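Local structure of muramidase (Trichobolus zukalii, 6ZMV) at residues A[136-140]-A[167-172]. The protein hydrolyses the glycan strands of bacterial peptidoglycan as a fungal lysozyme-type muramidase of glycoside hydrolase family 25. Sequence-based numbering, arbitrary orientation.
Sequences GYYWW and EIPGGW
In the TIM-barrel-like fold of this GH25 muramidase, the first turn of helix 137-144, which follows strand 132-136 directly, packs Y137 and W140 against the 167-172 part of the loop between strands 156-159 and 177-181. W140 and W172 form a T-shaped (edge-to-face) pair: the six-membered ring of W172 turns its edge to a face of the W140 ring, with centroids 5.2 Å apart and planes at 65°. W172 CZ3 sits above the W140 face toward its rim, 3.6 Å from W140 CE2. A chi1 of -167° sets CG of W140 anti to the backbone N and brings the indole against P169 and G170 of the type I' turn P169-W172. There W140 NE1 is 3.7 Å from the CA of G170, whose phi is positive. P169 wedges between the two helix residues, its CB 3.7 Å from Y137 CD1 and 3.9 Å from W140 CD1. Farther out, the Y137 ring lies alongside E167, with Y137 CE1 3.7 Å from E167 CB, and a water weakly links the Y137 hydroxyl to I168 O. W140 NE1 and W172 NE1 hydrogen-bond to the backbone O atoms of S147 and C154. Replacing W140 with leucine would probably leave S147 O without its donor and the W172 edge without an aromatic face. With no direct hydrogen bond across it, the contact relies on apolar and aromatic packing, which buries both indoles without leaving their N-H groups unpaired.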
ATOM      1  N   GLY A 136      -2.854  -2.052  10.067  1.00  5.25           N
ATOM      2  CA  GLY A 136      -2.997  -1.431  11.386  1.00  6.70           C
ATOM      3  C   GLY A 136      -2.189  -2.190  12.412  1.00  6.14           C
ATOM      4  O   GLY A 136      -1.806  -3.330  12.187  1.00  6.31           O
ATOM      5  N   TYR A 137      -1.986  -1.592  13.567  1.00  7.00           N
ATOM      6  CA  TYR A 137      -1.126  -2.158  14.611  1.00  6.47           C
ATOM      7  C   TYR A 137      -1.759  -3.456  15.144  1.00  5.55           C
ATOM      8  O   TYR A 137      -1.101  -4.501  15.167  1.00  6.05           O
ATOM      9  CB  TYR A 137      -0.977  -1.163  15.754  1.00  7.17           C
ATOM     10  CG  TYR A 137      -0.187  -1.713  16.914  1.00  7.77           C
ATOM     11  CD1 TYR A 137       1.190  -1.640  16.874  1.00 11.08           C
ATOM     12  CD2 TYR A 137      -0.786  -2.269  18.023  1.00  7.81           C
ATOM     13  CE1 TYR A 137       1.957  -2.149  17.891  1.00 12.76           C
ATOM     14  CE2 TYR A 137      -0.023  -2.733  19.052  1.00 10.65           C
ATOM     15  CZ  TYR A 137       1.352  -2.712  18.980  1.00 11.12           C
ATOM     16  OH  TYR A 137       2.116  -3.167  20.014  1.00 18.56           O
ATOM     17  N   TYR A 138      -3.016  -3.404  15.560  1.00  6.54           N
ATOM     18  CA  TYR A 138      -3.611  -4.597  16.183  1.00  7.12           C
ATOM     19  C   TYR A 138      -3.815  -5.718  15.163  1.00  6.62           C
ATOM     20  O   TYR A 138      -3.685  -6.878  15.564  1.00  7.55           O
ATOM     21  CB  TYR A 138      -4.895  -4.288  16.939  1.00  9.27           C
ATOM     22  CG  TYR A 138      -4.625  -3.403  18.115  1.00 10.31           C
ATOM     23  CD1 TYR A 138      -3.919  -3.901  19.197  1.00 12.94           C
ATOM     24  CD2 TYR A 138      -4.996  -2.086  18.137  1.00 13.64           C
ATOM     25  CE1 TYR A 138      -3.609  -3.121  20.294  1.00 15.19           C
ATOM     26  CE2 TYR A 138      -4.669  -1.286  19.210  1.00 16.92           C
ATOM     27  CZ  TYR A 138      -3.960  -1.793  20.284  1.00 14.00           C
ATOM     28  OH  TYR A 138      -3.673  -0.911  21.312  1.00 24.29           O
ATOM     29  N   TRP A 139      -4.069  -5.400  13.902  1.00  5.42           N
ATOM     30  CA  TRP A 139      -4.186  -6.419  12.861  1.00  6.01           C
ATOM     31  C   TRP A 139      -2.868  -7.180  12.794  1.00  5.12           C
ATOM     32  O   TRP A 139      -2.796  -8.393  12.792  1.00  6.00           O
ATOM     33  CB  TRP A 139      -4.578  -5.833  11.484  1.00  6.07           C
ATOM     34  CG  TRP A 139      -4.922  -6.908  10.516  1.00  6.10           C
ATOM     35  CD1 TRP A 139      -6.175  -7.386  10.282  1.00  9.13           C
ATOM     36  CD2 TRP A 139      -4.022  -7.719   9.743  1.00  5.33           C
ATOM     37  NE1 TRP A 139      -6.127  -8.407   9.382  1.00  8.92           N
ATOM     38  CE2 TRP A 139      -4.823  -8.669   9.068  1.00  6.64           C
ATOM     39  CE3 TRP A 139      -2.645  -7.781   9.560  1.00  4.86           C
ATOM     40  CZ2 TRP A 139      -4.278  -9.662   8.261  1.00  7.26           C
ATOM     41  CZ3 TRP A 139      -2.111  -8.743   8.736  1.00  5.18           C
ATOM     42  CH2 TRP A 139      -2.912  -9.709   8.134  1.00  5.45           C
ATOM     43  N   TRP A 140      -1.766  -6.444  12.714  1.00  4.42           N
ATOM     44  CA  TRP A 140      -0.444  -7.127  12.551  1.00  4.42           C
ATOM     45  C   TRP A 140      -0.151  -7.972  13.796  1.00  5.07           C
ATOM     46  O   TRP A 140       0.354  -9.091  13.677  1.00  5.23           O
ATOM     47  CB  TRP A 140       0.643  -6.060  12.333  1.00  5.16           C
ATOM     48  CG  TRP A 140       1.924  -6.648  11.863  1.00  4.83           C
ATOM     49  CD1 TRP A 140       3.017  -7.009  12.575  1.00  5.25           C
ATOM     50  CD2 TRP A 140       2.144  -7.157  10.527  1.00  4.16           C
ATOM     51  NE1 TRP A 140       3.922  -7.646  11.761  1.00  5.15           N
ATOM     52  CE2 TRP A 140       3.403  -7.760  10.521  1.00  4.62           C
ATOM     53  CE3 TRP A 140       1.410  -7.123   9.340  1.00  4.83           C
ATOM     54  CZ2 TRP A 140       3.934  -8.338   9.379  1.00  4.83           C
ATOM     55  CZ3 TRP A 140       1.939  -7.681   8.203  1.00  4.76           C
ATOM     56  CH2 TRP A 140       3.163  -8.300   8.249  1.00  5.50           C
ATOM     57  N   GLU A 167       2.303   3.088  18.518  1.00  9.69           N
ATOM     58  CA  GLU A 167       3.358   2.064  18.552  1.00 10.54           C
ATOM     59  C   GLU A 167       3.555   1.490  17.137  1.00  7.24           C
ATOM     60  O   GLU A 167       2.585   1.292  16.371  1.00  9.36           O
ATOM     61  CB  GLU A 167       3.015   0.955  19.551  1.00 13.27           C
ATOM     62  CG  GLU A 167       3.021   1.477  20.979  1.00 20.05           C
ATOM     63  CD  GLU A 167       4.416   1.635  21.540  1.00 26.93           C
ATOM     64  OE1 GLU A 167       5.313   0.822  21.152  1.00 37.63           O
ATOM     65  OE2 GLU A 167       4.622   2.549  22.348  1.00 54.89           O
ATOM     66  N   ILE A 168       4.813   1.177  16.835  1.00  7.27           N
ATOM     67  CA  ILE A 168       5.170   0.593  15.539  1.00  6.77           C
ATOM     68  C   ILE A 168       5.185  -0.924  15.696  1.00  6.66           C
ATOM     69  O   ILE A 168       5.898  -1.458  16.549  1.00  7.71           O
ATOM     70  CB  ILE A 168       6.508   1.138  15.060  1.00  5.81           C
ATOM     71  CG1 ILE A 168       6.667   2.665  15.162  1.00  7.61           C
ATOM     72  CG2 ILE A 168       6.791   0.654  13.669  1.00  5.74           C
ATOM     73  CD1 ILE A 168       5.652   3.443  14.367  1.00  8.59           C
ATOM     74  N   PRO A 169       4.385  -1.653  14.890  1.00  6.87           N
ATOM     75  CA  PRO A 169       4.338  -3.093  15.049  1.00  6.07           C
ATOM     76  C   PRO A 169       5.545  -3.780  14.389  1.00  5.58           C
ATOM     77  O   PRO A 169       6.308  -3.155  13.639  1.00  5.37           O
ATOM     78  CB  PRO A 169       3.053  -3.468  14.273  1.00  8.32           C
ATOM     79  CG  PRO A 169       3.000  -2.379  13.132  1.00  7.81           C
ATOM     80  CD  PRO A 169       3.519  -1.135  13.818  1.00  6.90           C
ATOM     81  N   GLY A 170       5.667  -5.073  14.654  1.00  6.81           N
ATOM     82  CA  GLY A 170       6.456  -5.972  13.816  1.00  7.17           C
ATOM     83  C   GLY A 170       7.937  -5.693  13.844  1.00  7.53           C
ATOM     84  O   GLY A 170       8.610  -6.141  12.928  1.00  8.15           O
ATOM     85  N   GLY A 171       8.464  -5.001  14.828  1.00  8.11           N
ATOM     86  CA  GLY A 171       9.897  -4.732  14.805  1.00  7.45           C
ATOM     87  C   GLY A 171      10.327  -3.797  13.696  1.00  7.42           C
ATOM     88  O   GLY A 171      11.542  -3.603  13.513  1.00  8.40           O
ATOM     89  N   TRP A 172       9.393  -3.171  13.001  1.00  6.65           N
ATOM     90  CA  TRP A 172       9.789  -2.069  12.061  1.00  5.24           C
ATOM     91  C   TRP A 172      10.391  -0.939  12.857  1.00  6.85           C
ATOM     92  O   TRP A 172       9.971  -0.675  13.991  1.00  9.21           O
ATOM     93  CB  TRP A 172       8.568  -1.630  11.278  1.00  4.40           C
ATOM     94  CG  TRP A 172       8.299  -2.339   9.978  1.00  4.23           C
ATOM     95  CD1 TRP A 172       8.968  -2.124   8.801  1.00  4.26           C
ATOM     96  CD2 TRP A 172       7.318  -3.327   9.670  1.00  4.55           C
ATOM     97  NE1 TRP A 172       8.465  -2.901   7.807  1.00  5.66           N
ATOM     98  CE2 TRP A 172       7.424  -3.632   8.300  1.00  5.13           C
ATOM     99  CE3 TRP A 172       6.320  -3.932  10.431  1.00  5.30           C
ATOM    100  CZ2 TRP A 172       6.552  -4.562   7.689  1.00  5.87           C
ATOM    101  CZ3 TRP A 172       5.498  -4.872   9.834  1.00  6.36           C
ATOM    102  CH2 TRP A 172       5.588  -5.143   8.466  1.00  6.20           C
TER
HETATM  103  O   HOH W   1       5.152  -3.794  18.796  1.00 40.55           O